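Local coordinates for protein OxyR (Porphyromonas gingivalis, PDB 3HO7) that probably binds DNA and regulates transcription as a redox-sensitive LysR-family activator, present here as its regulatory domain alone, at residues E84-V89 with E175-F180; F148-E153 with P171-L176; V17-A22 with V44-T49; R91-F96 with Q156-I161. All coordinates share one frame; numbering follows the deposited sequence.

Contact 1. Residues E84-V89 with E175-F180; sequences EFLGYV and ELVRPF
Antiparallel beta pairing in the LysR-type regulatory domain, a periplasmic-binding-protein-like fold, joins the end of the long strand 75-89 to the short strand 177-178. Three backbone hydrogen bonds hold the pair. Gly87 and Arg178 form the hydrogen-bonded pair: Gly87 N gives to Arg178 O at 2.7 Å through a bent bond (131°), whereas Arg178 N reaches Gly87 O along a nearly straight one (171°). Val89 N donates to Leu176 O at 2.9 Å. All three donors stand above the carbonyl plane. Val177 CA adds a CA-H...O contact to Gly87 O. On the other edge of strand 75-89, Leu86 and Tyr88 bond to strand 158-162.

The apolar contacts fall on two sides. With CG anti to its carbonyl carbon, Leu86 forks over the partner strand: CD1 meets Val177 CG1 at 3.6 Å, and CD2 lies against CA and CB of Pro179. The Tyr88 ring, whose CG is anti to the backbone N (chi1 -155°), takes Leu176 CB over one face in a CH-pi contact and Val177 CG2 at its edge; its hydroxyl goes on to Glu153. On the sheet face that carries Arg178, Val89 CG2 touches Arg178 CG at 3.8 Å.

Arg178, bent at chi2, curls back so that NH1 bonds both Glu175 O and Val177 O, while NE and NH2 bond Gln98 O and Phe96 O. Farther along, a water accepts from Phe180 N and donates to Phe85 O, its oxygen 2.8 Å from both atoms, and also donates to Glu84 OE1.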
loop_
_atom_site.group_PDB
_atom_site.type_symbol
_atom_site.label_atom_id
_atom_site.label_comp_id
_atom_site.label_asym_id
_atom_site.label_seq_id
_atom_site.Cartn_x
_atom_site.Cartn_y
_atom_site.Cartn_z
ATOM N N GLU A 84 -12.912 -10.486 -9.455
ATOM C CA GLU A 84 -13.791 -9.378 -9.775
ATOM C C GLU A 84 -13.368 -8.067 -9.139
ATOM O O GLU A 84 -12.945 -8.028 -7.988
ATOM C CB GLU A 84 -15.224 -9.691 -9.343
ATOM C CG GLU A 84 -15.970 -10.618 -10.273
ATOM C CD GLU A 84 -17.471 -10.550 -10.077
ATOM O OE1 GLU A 84 -17.966 -9.519 -9.581
ATOM O OE2 GLU A 84 -18.156 -11.529 -10.428
ATOM N N PHE A 85 -13.517 -6.991 -9.899
ATOM C CA PHE A 85 -13.425 -5.648 -9.361
ATOM C C PHE A 85 -14.768 -5.310 -8.730
ATOM O O PHE A 85 -15.822 -5.596 -9.304
ATOM C CB PHE A 85 -13.129 -4.641 -10.467
ATOM C CG PHE A 85 -11.720 -4.685 -10.968
ATOM C CD1 PHE A 85 -10.687 -4.171 -10.205
ATOM C CD2 PHE A 85 -11.429 -5.223 -12.211
ATOM C CE1 PHE A 85 -9.386 -4.202 -10.667
ATOM C CE2 PHE A 85 -10.131 -5.256 -12.680
ATOM C CZ PHE A 85 -9.107 -4.743 -11.905
ATOM N N LEU A 86 -14.728 -4.708 -7.549
ATOM C CA LEU A 86 -15.945 -4.278 -6.881
ATOM C C LEU A 86 -15.885 -2.789 -6.598
ATOM O O LEU A 86 -14.818 -2.239 -6.319
ATOM C CB LEU A 86 -16.164 -5.051 -5.578
ATOM C CG LEU A 86 -16.479 -6.548 -5.680
ATOM C CD1 LEU A 86 -16.706 -7.127 -4.293
ATOM C CD2 LEU A 86 -17.688 -6.785 -6.569
ATOM N N GLY A 87 -17.037 -2.136 -6.693
ATOM C CA GLY A 87 -17.142 -0.737 -6.326
ATOM C C GLY A 87 -16.986 -0.566 -4.829
ATOM O O GLY A 87 -17.545 -1.326 -4.037
ATOM N N TYR A 88 -16.202 0.429 -4.440
ATOM C CA TYR A 88 -16.076 0.791 -3.045
ATOM C C TYR A 88 -16.583 2.224 -2.983
ATOM O O TYR A 88 -15.908 3.146 -3.433
ATOM C CB TYR A 88 -14.614 0.683 -2.607
ATOM C CG TYR A 88 -14.399 0.457 -1.126
ATOM C CD1 TYR A 88 -15.024 -0.591 -0.462
ATOM C CD2 TYR A 88 -13.545 1.276 -0.400
ATOM C CE1 TYR A 88 -14.821 -0.804 0.895
ATOM C CE2 TYR A 88 -13.333 1.074 0.950
ATOM C CZ TYR A 88 -13.970 0.032 1.593
ATOM O OH TYR A 88 -13.751 -0.164 2.935
ATOM N N VAL A 89 -17.789 2.398 -2.457
ATOM C CA VAL A 89 -18.508 3.663 -2.573
ATOM C C VAL A 89 -18.683 4.339 -1.218
ATOM O O VAL A 89 -19.233 3.748 -0.296
ATOM C CB VAL A 89 -19.905 3.439 -3.189
ATOM C CG1 VAL A 89 -20.595 4.773 -3.448
ATOM C CG2 VAL A 89 -19.797 2.626 -4.471
ATOM N N GLU A 175 -20.162 -2.626 3.981
ATOM C CA GLU A 175 -21.319 -1.814 3.609
ATOM C C GLU A 175 -21.043 -0.913 2.409
ATOM O O GLU A 175 -21.968 -0.522 1.694
ATOM C CB GLU A 175 -21.769 -0.956 4.794
ATOM C CG GLU A 175 -22.408 -1.747 5.926
ATOM C CD GLU A 175 -22.653 -0.897 7.154
ATOM O OE1 GLU A 175 -21.933 0.108 7.338
ATOM O OE2 GLU A 175 -23.562 -1.236 7.939
ATOM N N LEU A 176 -19.775 -0.575 2.198
ATOM C CA LEU A 176 -19.407 0.335 1.119
ATOM C C LEU A 176 -19.296 -0.401 -0.207
ATOM O O LEU A 176 -19.221 0.220 -1.262
ATOM C CB LEU A 176 -18.086 1.044 1.432
ATOM C CG LEU A 176 -17.958 1.674 2.818
ATOM C CD1 LEU A 176 -16.657 2.464 2.918
ATOM C CD2 LEU A 176 -19.159 2.562 3.122
ATOM N N VAL A 177 -19.289 -1.728 -0.149
ATOM C CA VAL A 177 -19.089 -2.534 -1.343
ATOM C C VAL A 177 -20.329 -2.590 -2.229
ATOM O O VAL A 177 -21.426 -2.899 -1.768
ATOM C CB VAL A 177 -18.649 -3.968 -0.990
ATOM C CG1 VAL A 177 -18.566 -4.815 -2.249
ATOM C CG2 VAL A 177 -17.311 -3.939 -0.266
ATOM N N ARG A 178 -20.139 -2.280 -3.505
ATOM C CA ARG A 178 -21.187 -2.418 -4.503
ATOM C C ARG A 178 -20.607 -3.162 -5.695
ATOM O O ARG A 178 -19.703 -2.663 -6.360
ATOM C CB ARG A 178 -21.689 -1.046 -4.961
ATOM C CG ARG A 178 -22.253 -0.171 -3.859
ATOM C CD ARG A 178 -23.608 -0.665 -3.391
ATOM N NE ARG A 178 -24.211 0.246 -2.423
ATOM C CZ ARG A 178 -23.900 0.269 -1.132
ATOM N NH1 ARG A 178 -22.986 -0.568 -0.655
ATOM N NH2 ARG A 178 -24.498 1.126 -0.315
ATOM N N PRO A 179 -21.116 -4.369 -5.972
ATOM C CA PRO A 179 -20.637 -5.067 -7.158
ATOM C C PRO A 179 -21.128 -4.381 -8.428
ATOM O O PRO A 179 -22.011 -3.527 -8.369
ATOM C CB PRO A 179 -21.266 -6.457 -7.027
ATOM C CG PRO A 179 -22.467 -6.254 -6.169
ATOM C CD PRO A 179 -22.123 -5.142 -5.226
ATOM N N PHE A 180 -20.558 -4.755 -9.568
ATOM C CA PHE A 180 -20.986 -4.205 -10.849
ATOM C C PHE A 180 -22.234 -4.924 -11.352
ATOM O O PHE A 180 -22.483 -6.075 -10.996
ATOM C CB PHE A 180 -19.873 -4.356 -11.889
ATOM C CG PHE A 180 -18.805 -3.299 -11.808
ATOM C CD1 PHE A 180 -17.831 -3.348 -10.823
ATOM C CD2 PHE A 180 -18.767 -2.265 -12.730
ATOM C CE1 PHE A 180 -16.839 -2.378 -10.756
ATOM C CE2 PHE A 180 -17.785 -1.293 -12.668
ATOM C CZ PHE A 180 -16.818 -1.351 -11.680
HETATM O O HOH W 1 -18.443 -6.587 -9.583
#

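Contact 2. Residues F148-E153 with P171-L176; sequences FMRLVE and PSQKEL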
loop_
_atom_site.group_PDB
_atom_site.type_symbol
_atom_site.label_atom_id
_atom_site.label_comp_id
_atom_site.label_asym_id
_atom_site.label_seq_id
_atom_site.Cartn_x
_atom_site.Cartn_y
_atom_site.Cartn_z
ATOM N N PHE A 148 -6.592 4.919 -1.272
ATOM C CA PHE A 148 -7.905 5.071 -1.900
ATOM C C PHE A 148 -9.037 4.564 -1.005
ATOM O O PHE A 148 -10.067 5.215 -0.871
ATOM C CB PHE A 148 -7.965 4.361 -3.253
ATOM C CG PHE A 148 -7.090 4.977 -4.306
ATOM C CD1 PHE A 148 -6.650 6.284 -4.185
ATOM C CD2 PHE A 148 -6.731 4.253 -5.430
ATOM C CE1 PHE A 148 -5.847 6.852 -5.162
ATOM C CE2 PHE A 148 -5.929 4.813 -6.409
ATOM C CZ PHE A 148 -5.490 6.116 -6.276
ATOM N N MET A 149 -8.853 3.401 -0.389
ATOM C CA MET A 149 -9.894 2.864 0.479
ATOM C C MET A 149 -10.090 3.749 1.703
ATOM O O MET A 149 -11.217 3.975 2.142
ATOM C CB MET A 149 -9.573 1.429 0.894
ATOM C CG MET A 149 -9.487 0.490 -0.285
ATOM S SD MET A 149 -9.113 -1.199 0.211
ATOM C CE MET A 149 -10.533 -1.587 1.227
ATOM N N ARG A 150 -8.991 4.264 2.242
ATOM C CA ARG A 150 -9.070 5.146 3.394
ATOM C C ARG A 150 -9.865 6.396 3.026
ATOM O O ARG A 150 -10.632 6.914 3.834
ATOM C CB ARG A 150 -7.672 5.516 3.894
ATOM C CG ARG A 150 -6.836 4.336 4.378
ATOM C CD ARG A 150 -7.483 3.630 5.557
ATOM N NE ARG A 150 -8.391 2.577 5.118
ATOM C CZ ARG A 150 -7.995 1.364 4.739
ATOM N NH1 ARG A 150 -8.886 0.463 4.350
ATOM N NH2 ARG A 150 -6.706 1.055 4.748
ATOM N N LEU A 151 -9.693 6.865 1.794
ATOM C CA LEU A 151 -10.411 8.055 1.339
ATOM C C LEU A 151 -11.905 7.776 1.270
ATOM O O LEU A 151 -12.720 8.541 1.789
ATOM C CB LEU A 151 -9.893 8.514 -0.026
ATOM C CG LEU A 151 -8.532 9.213 -0.026
ATOM C CD1 LEU A 151 -7.994 9.349 -1.445
ATOM C CD2 LEU A 151 -8.640 10.563 0.654
ATOM N N VAL A 152 -12.261 6.667 0.633
ATOM C CA VAL A 152 -13.659 6.289 0.488
ATOM C C VAL A 152 -14.334 6.115 1.847
ATOM O O VAL A 152 -15.447 6.591 2.061
ATOM C CB VAL A 152 -13.812 4.998 -0.339
ATOM C CG1 VAL A 152 -15.268 4.561 -0.381
ATOM C CG2 VAL A 152 -13.267 5.208 -1.744
ATOM N N GLU A 153 -13.650 5.441 2.764
ATOM C CA GLU A 153 -14.200 5.196 4.092
ATOM C C GLU A 153 -14.432 6.493 4.867
ATOM O O GLU A 153 -15.215 6.531 5.815
ATOM C CB GLU A 153 -13.291 4.244 4.871
ATOM C CG GLU A 153 -13.159 2.875 4.217
ATOM C CD GLU A 153 -11.975 2.088 4.740
ATOM O OE1 GLU A 153 -11.292 2.582 5.664
ATOM O OE2 GLU A 153 -11.725 0.981 4.217
ATOM N N PRO A 171 -17.292 -5.271 9.111
ATOM C CA PRO A 171 -18.711 -5.079 8.847
ATOM C C PRO A 171 -18.985 -3.711 8.233
ATOM O O PRO A 171 -19.742 -3.605 7.272
ATOM C CB PRO A 171 -19.331 -5.162 10.239
ATOM C CG PRO A 171 -18.435 -6.083 10.981
ATOM C CD PRO A 171 -17.049 -5.849 10.445
ATOM N N SER A 172 -18.363 -2.676 8.787
ATOM C CA SER A 172 -18.585 -1.311 8.316
ATOM C C SER A 172 -18.043 -1.094 6.907
ATOM O O SER A 172 -18.664 -0.408 6.090
ATOM C CB SER A 172 -17.953 -0.306 9.278
ATOM O OG SER A 172 -18.298 1.019 8.920
ATOM N N GLN A 173 -16.879 -1.672 6.627
ATOM C CA GLN A 173 -16.268 -1.566 5.309
ATOM C C GLN A 173 -17.098 -2.281 4.255
ATOM O O GLN A 173 -17.255 -1.787 3.141
ATOM C CB GLN A 173 -14.865 -2.167 5.319
ATOM C CG GLN A 173 -13.833 -1.380 6.098
ATOM C CD GLN A 173 -12.491 -2.083 6.118
ATOM O OE1 GLN A 173 -12.404 -3.268 6.444
ATOM N NE2 GLN A 173 -11.437 -1.360 5.760
ATOM N N LYS A 174 -17.621 -3.453 4.605
ATOM C CA LYS A 174 -18.386 -4.247 3.652
ATOM C C LYS A 174 -19.606 -3.488 3.137
ATOM O O LYS A 174 -20.025 -3.674 1.995
ATOM C CB LYS A 174 -18.797 -5.589 4.263
ATOM C CG LYS A 174 -17.672 -6.616 4.317
ATOM C CD LYS A 174 -18.161 -7.953 4.868
ATOM C CE LYS A 174 -17.042 -8.985 4.899
ATOM N NZ LYS A 174 -17.481 -10.277 5.503
ATOM N N GLU A 175 -20.162 -2.626 3.981
ATOM C CA GLU A 175 -21.319 -1.814 3.609
ATOM C C GLU A 175 -21.043 -0.913 2.409
ATOM O O GLU A 175 -21.968 -0.522 1.694
ATOM C CB GLU A 175 -21.769 -0.956 4.794
ATOM C CG GLU A 175 -22.408 -1.747 5.926
ATOM C CD GLU A 175 -22.653 -0.897 7.154
ATOM O OE1 GLU A 175 -21.933 0.108 7.338
ATOM O OE2 GLU A 175 -23.562 -1.236 7.939
ATOM N N LEU A 176 -19.775 -0.575 2.198
ATOM C CA LEU A 176 -19.407 0.335 1.119
ATOM C C LEU A 176 -19.296 -0.401 -0.207
ATOM O O LEU A 176 -19.221 0.220 -1.262
ATOM C CB LEU A 176 -18.086 1.044 1.432
ATOM C CG LEU A 176 -17.958 1.674 2.818
ATOM C CD1 LEU A 176 -16.657 2.464 2.918
ATOM C CD2 LEU A 176 -19.159 2.562 3.122
#
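Leu176, Gln173 and Glu153 carry this meeting of helix 145-153 with the short helix 171-174 and the turn behind it. Leu176 uses one branch: its CD1 lies 3.8 Å from Glu153 CG, the two side chains crossing at about a right angle, and the same methyl approaches Val152 CG1 at 4.1 Å as those chains slide past each other in opposite directions. Gln173 starts with CG anti to its carbonyl carbon and runs out extended (chi2 177°), bringing the amide nitrogen NE2 to Glu153 OE2 at 2.8 Å. Amide and carboxylate planes are turned 64° apart, and the donor comes from above the carboxylate plane. The other end of that amide, OE1, accepts from Ser170 N, so both ends of the group are fixed.

Glu153 is held within its own helix as well. Arg150, bent at chi2 and chi3, grips it side-on, NE to OE1 at 3.0 Å and NH1 to OE2 at 2.9 Å, the latter nearly straight (174°). Tyr88 of strand 75-89 also bonds OE2, tying this pair of helices to the sheet of the regulatory domain.

Arg150 NH1 and Gln173 NE2 lie 3.4 Å apart as two donors sharing one acceptor. Three donors thus converge on OE2, one of them in a salt bridge, which would be expected to keep Glu153 ionised.

Contact 3. Residues V17-A22 with V44-T49; sequences VLPTIA and VSEMQT
Leu18 O accepts two backbone N-H groups, from Ile21 N at 3.0 Å and Ala22 N at 2.7 Å, and so closes the turn that leads from strand 11-17 into helix 22-36. Across the segments Val17 is held at both ends. Its N gives to Ser45 O at 2.7 Å, in the carbonyl plane, and its O receives Met47 N at 3.0 Å from above the plane; Glu46 CA adds a CA-H...O contact to the same oxygen. This is the parallel bridge of Val17 with Glu46 in a right-handed beta-alpha-beta unit of the periplasmic-binding-protein-like fold, in which helix 22-36 connects neighbouring parallel strands.

Beyond the bridge, the CA of Leu18 makes a CA-H...O contact with Met47 O at 3.4 Å, and the same oxygen touches Pro19 CD. Glu46, extended beyond CG (chi2 -170°), reaches across the turn: its carboxylate carbon CD lies 3.5 Å from Ala22 CB, and OE1 lies beside CA and CB of Pro19. A water donates to Glu46 OE1 and Pro19 O. OE2 of this carboxylate accepts from Ser144 N of the second subunit, where Val44 and Ser45 also continue the sheet in parallel.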
loop_
_atom_site.group_PDB
_atom_site.type_symbol
_atom_site.label_atom_id
_atom_site.label_comp_id
_atom_site.label_asym_id
_atom_site.label_seq_id
_atom_site.Cartn_x
_atom_site.Cartn_y
_atom_site.Cartn_z
ATOM N N VAL A 17 5.540 -9.890 -6.529
ATOM C CA VAL A 17 4.093 -9.859 -6.432
ATOM C C VAL A 17 3.609 -8.426 -6.553
ATOM O O VAL A 17 4.230 -7.504 -6.023
ATOM C CB VAL A 17 3.606 -10.450 -5.095
ATOM C CG1 VAL A 17 2.084 -10.513 -5.061
ATOM C CG2 VAL A 17 4.210 -11.828 -4.878
ATOM N N LEU A 18 2.500 -8.239 -7.261
ATOM C CA LEU A 18 1.910 -6.918 -7.399
ATOM C C LEU A 18 1.424 -6.385 -6.060
ATOM O O LEU A 18 0.981 -7.146 -5.197
ATOM C CB LEU A 18 0.759 -6.937 -8.403
ATOM C CG LEU A 18 1.180 -6.867 -9.872
ATOM C CD1 LEU A 18 2.232 -7.919 -10.177
ATOM C CD2 LEU A 18 -0.030 -7.011 -10.787
ATOM N N PRO A 19 1.505 -5.061 -5.883
ATOM C CA PRO A 19 1.040 -4.419 -4.663
ATOM C C PRO A 19 -0.466 -4.555 -4.521
ATOM O O PRO A 19 -0.992 -4.481 -3.412
ATOM C CB PRO A 19 1.408 -2.945 -4.872
ATOM C CG PRO A 19 2.373 -2.925 -6.015
ATOM C CD PRO A 19 2.013 -4.091 -6.864
ATOM N N THR A 20 -1.153 -4.743 -5.644
ATOM C CA THR A 20 -2.601 -4.904 -5.637
ATOM C C THR A 20 -3.009 -6.369 -5.492
ATOM O O THR A 20 -4.194 -6.705 -5.574
ATOM C CB THR A 20 -3.243 -4.308 -6.907
ATOM O OG1 THR A 20 -2.524 -4.755 -8.066
ATOM C CG2 THR A 20 -3.203 -2.786 -6.853
ATOM N N ILE A 21 -2.023 -7.235 -5.277
ATOM C CA ILE A 21 -2.272 -8.654 -5.043
ATOM C C ILE A 21 -1.701 -9.073 -3.691
ATOM O O ILE A 21 -2.356 -9.767 -2.914
ATOM C CB ILE A 21 -1.620 -9.536 -6.135
ATOM C CG1 ILE A 21 -2.221 -9.246 -7.512
ATOM C CG2 ILE A 21 -1.768 -11.015 -5.797
ATOM C CD1 ILE A 21 -1.659 -10.128 -8.605
ATOM N N ALA A 22 -0.479 -8.629 -3.416
ATOM C CA ALA A 22 0.276 -9.072 -2.244
ATOM C C ALA A 22 -0.538 -9.172 -0.957
ATOM O O ALA A 22 -0.491 -10.193 -0.268
ATOM C CB ALA A 22 1.487 -8.176 -2.033
ATOM N N VAL A 44 10.305 -12.957 -1.168
ATOM C CA VAL A 44 9.172 -12.248 -1.746
ATOM C C VAL A 44 9.498 -10.774 -1.927
ATOM O O VAL A 44 10.138 -10.161 -1.073
ATOM C CB VAL A 44 7.926 -12.359 -0.853
ATOM C CG1 VAL A 44 6.793 -11.510 -1.418
ATOM C CG2 VAL A 44 7.501 -13.812 -0.712
ATOM N N SER A 45 9.055 -10.208 -3.043
ATOM C CA SER A 45 9.234 -8.785 -3.295
ATOM C C SER A 45 8.033 -8.222 -4.042
ATOM O O SER A 45 7.520 -8.849 -4.969
ATOM C CB SER A 45 10.517 -8.536 -4.090
ATOM O OG SER A 45 10.514 -9.269 -5.302
ATOM N N GLU A 46 7.580 -7.045 -3.626
ATOM C CA GLU A 46 6.497 -6.361 -4.316
ATOM C C GLU A 46 7.055 -5.448 -5.401
ATOM O O GLU A 46 7.934 -4.625 -5.146
ATOM C CB GLU A 46 5.641 -5.552 -3.337
ATOM C CG GLU A 46 4.839 -6.393 -2.355
ATOM C CD GLU A 46 3.835 -5.576 -1.560
ATOM O OE1 GLU A 46 3.198 -4.669 -2.140
ATOM O OE2 GLU A 46 3.677 -5.846 -0.351
ATOM N N MET A 47 6.541 -5.613 -6.615
ATOM C CA MET A 47 6.886 -4.747 -7.733
ATOM C C MET A 47 5.643 -4.514 -8.565
ATOM O O MET A 47 4.730 -5.338 -8.573
ATOM C CB MET A 47 7.917 -5.408 -8.641
ATOM C CG MET A 47 9.161 -5.927 -7.968
ATOM S SD MET A 47 10.161 -6.780 -9.200
ATOM C CE MET A 47 11.528 -7.348 -8.194
ATOM N N GLN A 48 5.613 -3.399 -9.281
ATOM C CA GLN A 48 4.608 -3.216 -10.311
ATOM C C GLN A 48 5.031 -4.016 -11.540
ATOM O O GLN A 48 6.173 -4.474 -11.629
ATOM C CB GLN A 48 4.423 -1.733 -10.637
ATOM C CG GLN A 48 3.546 -1.003 -9.627
ATOM C CD GLN A 48 3.748 0.495 -9.651
ATOM O OE1 GLN A 48 4.804 0.985 -10.050
ATOM N NE2 GLN A 48 2.736 1.234 -9.214
ATOM N N THR A 49 4.110 -4.186 -12.481
ATOM C CA THR A 49 4.313 -5.083 -13.617
ATOM C C THR A 49 5.623 -4.849 -14.363
ATOM O O THR A 49 6.345 -5.795 -14.674
ATOM C CB THR A 49 3.143 -4.996 -14.610
ATOM O OG1 THR A 49 1.913 -5.247 -13.918
ATOM C CG2 THR A 49 3.316 -6.013 -15.729
HETATM O O HOH W 2 0.978 -3.835 -1.516
#

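Contact 4. Residues R91-F96 with Q156-I161; sequences RCEPLF and QGITFI
Glu93 folds over the backbone of Gly157 and past the side chain of Ile158. CG sits anti to the carbonyl carbon, and a further bend at chi2 (-55°) turns the carboxylate back along the glycine: the carboxylate carbon CD stands 3.7 Å from Gly157 CA, and OE2 comes 3.0 Å from Gly157 N. That hydrogen bond is weak, its angle at the hydrogen only 120°. The carboxylate has further partners nearby, since OE2 also accepts from Ser90 OG and OE1 forms a salt bridge with Arg110. These contacts would be expected to keep the buried carboxylate ionised.

Apolar contacts lie alongside. Glu93 CG meets Ile158 CG1 at 3.7 Å, the two chains sliding past each other in opposite directions. Leu95 CD1 approaches Ile158 CD1 at 4.2 Å, crossing it at about a right angle. Phe96 N bonds Glu93 O at 2.8 Å, closing the 3-10 turn that brings Leu95 round to the isoleucine.

A loop after strand 75-89 thus folds over the start of its antiparallel neighbour 158-162, in the periplasmic-binding-protein-like fold of the LysR-type regulatory domain.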
loop_
_atom_site.group_PDB
_atom_site.type_symbol
_atom_site.label_atom_id
_atom_site.label_comp_id
_atom_site.label_asym_id
_atom_site.label_seq_id
_atom_site.Cartn_x
_atom_site.Cartn_y
_atom_site.Cartn_z
ATOM N N ARG A 91 -20.133 6.726 1.749
ATOM C CA ARG A 91 -21.505 6.950 2.187
ATOM C C ARG A 91 -22.035 8.310 1.726
ATOM O O ARG A 91 -23.229 8.592 1.846
ATOM C CB ARG A 91 -21.596 6.816 3.710
ATOM C CG ARG A 91 -21.059 5.492 4.233
ATOM C CD ARG A 91 -20.919 5.493 5.745
ATOM N NE ARG A 91 -20.277 4.271 6.223
ATOM C CZ ARG A 91 -20.931 3.154 6.517
ATOM N NH1 ARG A 91 -22.251 3.103 6.391
ATOM N NH2 ARG A 91 -20.265 2.088 6.943
ATOM N N CYS A 92 -21.148 9.142 1.187
ATOM C CA CYS A 92 -21.523 10.486 0.750
ATOM C C CYS A 92 -21.885 10.542 -0.732
ATOM O O CYS A 92 -22.427 11.538 -1.207
ATOM C CB CYS A 92 -20.395 11.476 1.041
ATOM S SG CYS A 92 -19.799 11.434 2.742
ATOM N N GLU A 93 -21.580 9.475 -1.463
ATOM C CA GLU A 93 -21.862 9.441 -2.894
ATOM C C GLU A 93 -23.324 9.102 -3.163
ATOM O O GLU A 93 -23.884 8.211 -2.526
ATOM C CB GLU A 93 -20.957 8.427 -3.598
ATOM C CG GLU A 93 -19.529 8.401 -3.077
ATOM C CD GLU A 93 -18.866 9.765 -3.109
ATOM O OE1 GLU A 93 -18.934 10.442 -4.159
ATOM O OE2 GLU A 93 -18.274 10.160 -2.081
ATOM N N PRO A 94 -23.950 9.823 -4.105
ATOM C CA PRO A 94 -25.325 9.519 -4.483
ATOM C C PRO A 94 -25.479 8.046 -4.859
ATOM O O PRO A 94 -26.527 7.450 -4.613
ATOM C CB PRO A 94 -25.554 10.406 -5.707
ATOM C CG PRO A 94 -24.638 11.564 -5.502
ATOM C CD PRO A 94 -23.431 11.021 -4.789
ATOM N N LEU A 95 -24.434 7.470 -5.447
ATOM C CA LEU A 95 -24.462 6.068 -5.858
ATOM C C LEU A 95 -24.559 5.105 -4.682
ATOM O O LEU A 95 -24.800 3.914 -4.871
ATOM C CB LEU A 95 -23.238 5.725 -6.710
ATOM C CG LEU A 95 -23.460 5.763 -8.223
ATOM C CD1 LEU A 95 -22.159 5.516 -8.972
ATOM C CD2 LEU A 95 -24.511 4.736 -8.621
ATOM N N PHE A 96 -24.373 5.612 -3.470
ATOM C CA PHE A 96 -24.440 4.750 -2.294
ATOM C C PHE A 96 -25.844 4.176 -2.116
ATOM O O PHE A 96 -26.009 3.065 -1.618
ATOM C CB PHE A 96 -24.006 5.502 -1.033
ATOM C CG PHE A 96 -23.828 4.614 0.169
ATOM C CD1 PHE A 96 -22.645 3.921 0.366
ATOM C CD2 PHE A 96 -24.843 4.475 1.101
ATOM C CE1 PHE A 96 -22.479 3.104 1.467
ATOM C CE2 PHE A 96 -24.681 3.664 2.206
ATOM C CZ PHE A 96 -23.493 2.975 2.387
ATOM N N GLN A 156 -14.964 10.410 1.070
ATOM C CA GLN A 156 -14.543 11.087 -0.141
ATOM C C GLN A 156 -14.393 10.127 -1.313
ATOM O O GLN A 156 -13.465 9.328 -1.365
ATOM C CB GLN A 156 -13.210 11.796 0.110
ATOM C CG GLN A 156 -13.137 12.525 1.444
ATOM C CD GLN A 156 -11.745 13.042 1.758
ATOM O OE1 GLN A 156 -11.007 13.454 0.866
ATOM N NE2 GLN A 156 -11.382 13.023 3.033
ATOM N N GLY A 157 -15.275 10.275 -2.293
ATOM C CA GLY A 157 -15.190 9.526 -3.528
ATOM C C GLY A 157 -15.528 8.047 -3.584
ATOM O O GLY A 157 -16.165 7.465 -2.708
ATOM N N ILE A 158 -15.061 7.459 -4.674
ATOM C CA ILE A 158 -15.236 6.066 -5.032
ATOM C C ILE A 158 -13.949 5.485 -5.596
ATOM O O ILE A 158 -13.129 6.199 -6.173
ATOM C CB ILE A 158 -16.339 5.922 -6.099
ATOM C CG1 ILE A 158 -17.713 6.229 -5.498
ATOM C CG2 ILE A 158 -16.289 4.543 -6.738
ATOM C CD1 ILE A 158 -18.865 6.051 -6.469
ATOM N N THR A 159 -13.794 4.176 -5.426
ATOM C CA THR A 159 -12.654 3.439 -5.954
ATOM C C THR A 159 -13.069 1.991 -6.193
ATOM O O THR A 159 -14.196 1.603 -5.883
ATOM C CB THR A 159 -11.459 3.472 -4.986
ATOM O OG1 THR A 159 -10.279 3.026 -5.665
ATOM C CG2 THR A 159 -11.719 2.575 -3.786
ATOM N N PHE A 160 -12.161 1.193 -6.745
ATOM C CA PHE A 160 -12.456 -0.207 -7.024
ATOM C C PHE A 160 -11.516 -1.139 -6.268
ATOM O O PHE A 160 -10.300 -0.958 -6.289
ATOM C CB PHE A 160 -12.402 -0.469 -8.529
ATOM C CG PHE A 160 -13.414 0.321 -9.308
ATOM C CD1 PHE A 160 -14.765 0.205 -9.024
ATOM C CD2 PHE A 160 -13.018 1.179 -10.321
ATOM C CE1 PHE A 160 -15.707 0.934 -9.734
ATOM C CE2 PHE A 160 -13.957 1.909 -11.036
ATOM C CZ PHE A 160 -15.303 1.787 -10.740
ATOM N N ILE A 161 -12.086 -2.131 -5.593
ATOM C CA ILE A 161 -11.284 -3.066 -4.805
ATOM C C ILE A 161 -11.413 -4.498 -5.315
ATOM O O ILE A 161 -12.421 -4.862 -5.910
ATOM C CB ILE A 161 -11.649 -3.016 -3.309
ATOM C CG1 ILE A 161 -13.104 -3.425 -3.089
ATOM C CG2 ILE A 161 -11.407 -1.621 -2.750
ATOM C CD1 ILE A 161 -13.468 -3.600 -1.626
#

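How the contacts relate
Contacts 1, 2 and 4 cluster on one side of the chain's centre, their centres 9 to 10 Å apart, whereas the centre of contact 3 lies about 22 to 26 Å from theirs. Contacts 1 and 2 share Glu175 and Leu176 and meet where Tyr88 OH lies 2.7 Å from Glu153 OE2. Contact 4 is nested in the loop closed by contact 1; Glu175 OE1 forms a salt bridge with Arg91 NH2 at 2.6 Å. Phe160 of contact 4 meets His118 and Phe127, the sequence neighbours of Cys119 and Cys128, which form a disulfide. Contact 3 reaches the same sheet as contacts 1 and 4, and, like contact 2, touches the second subunit.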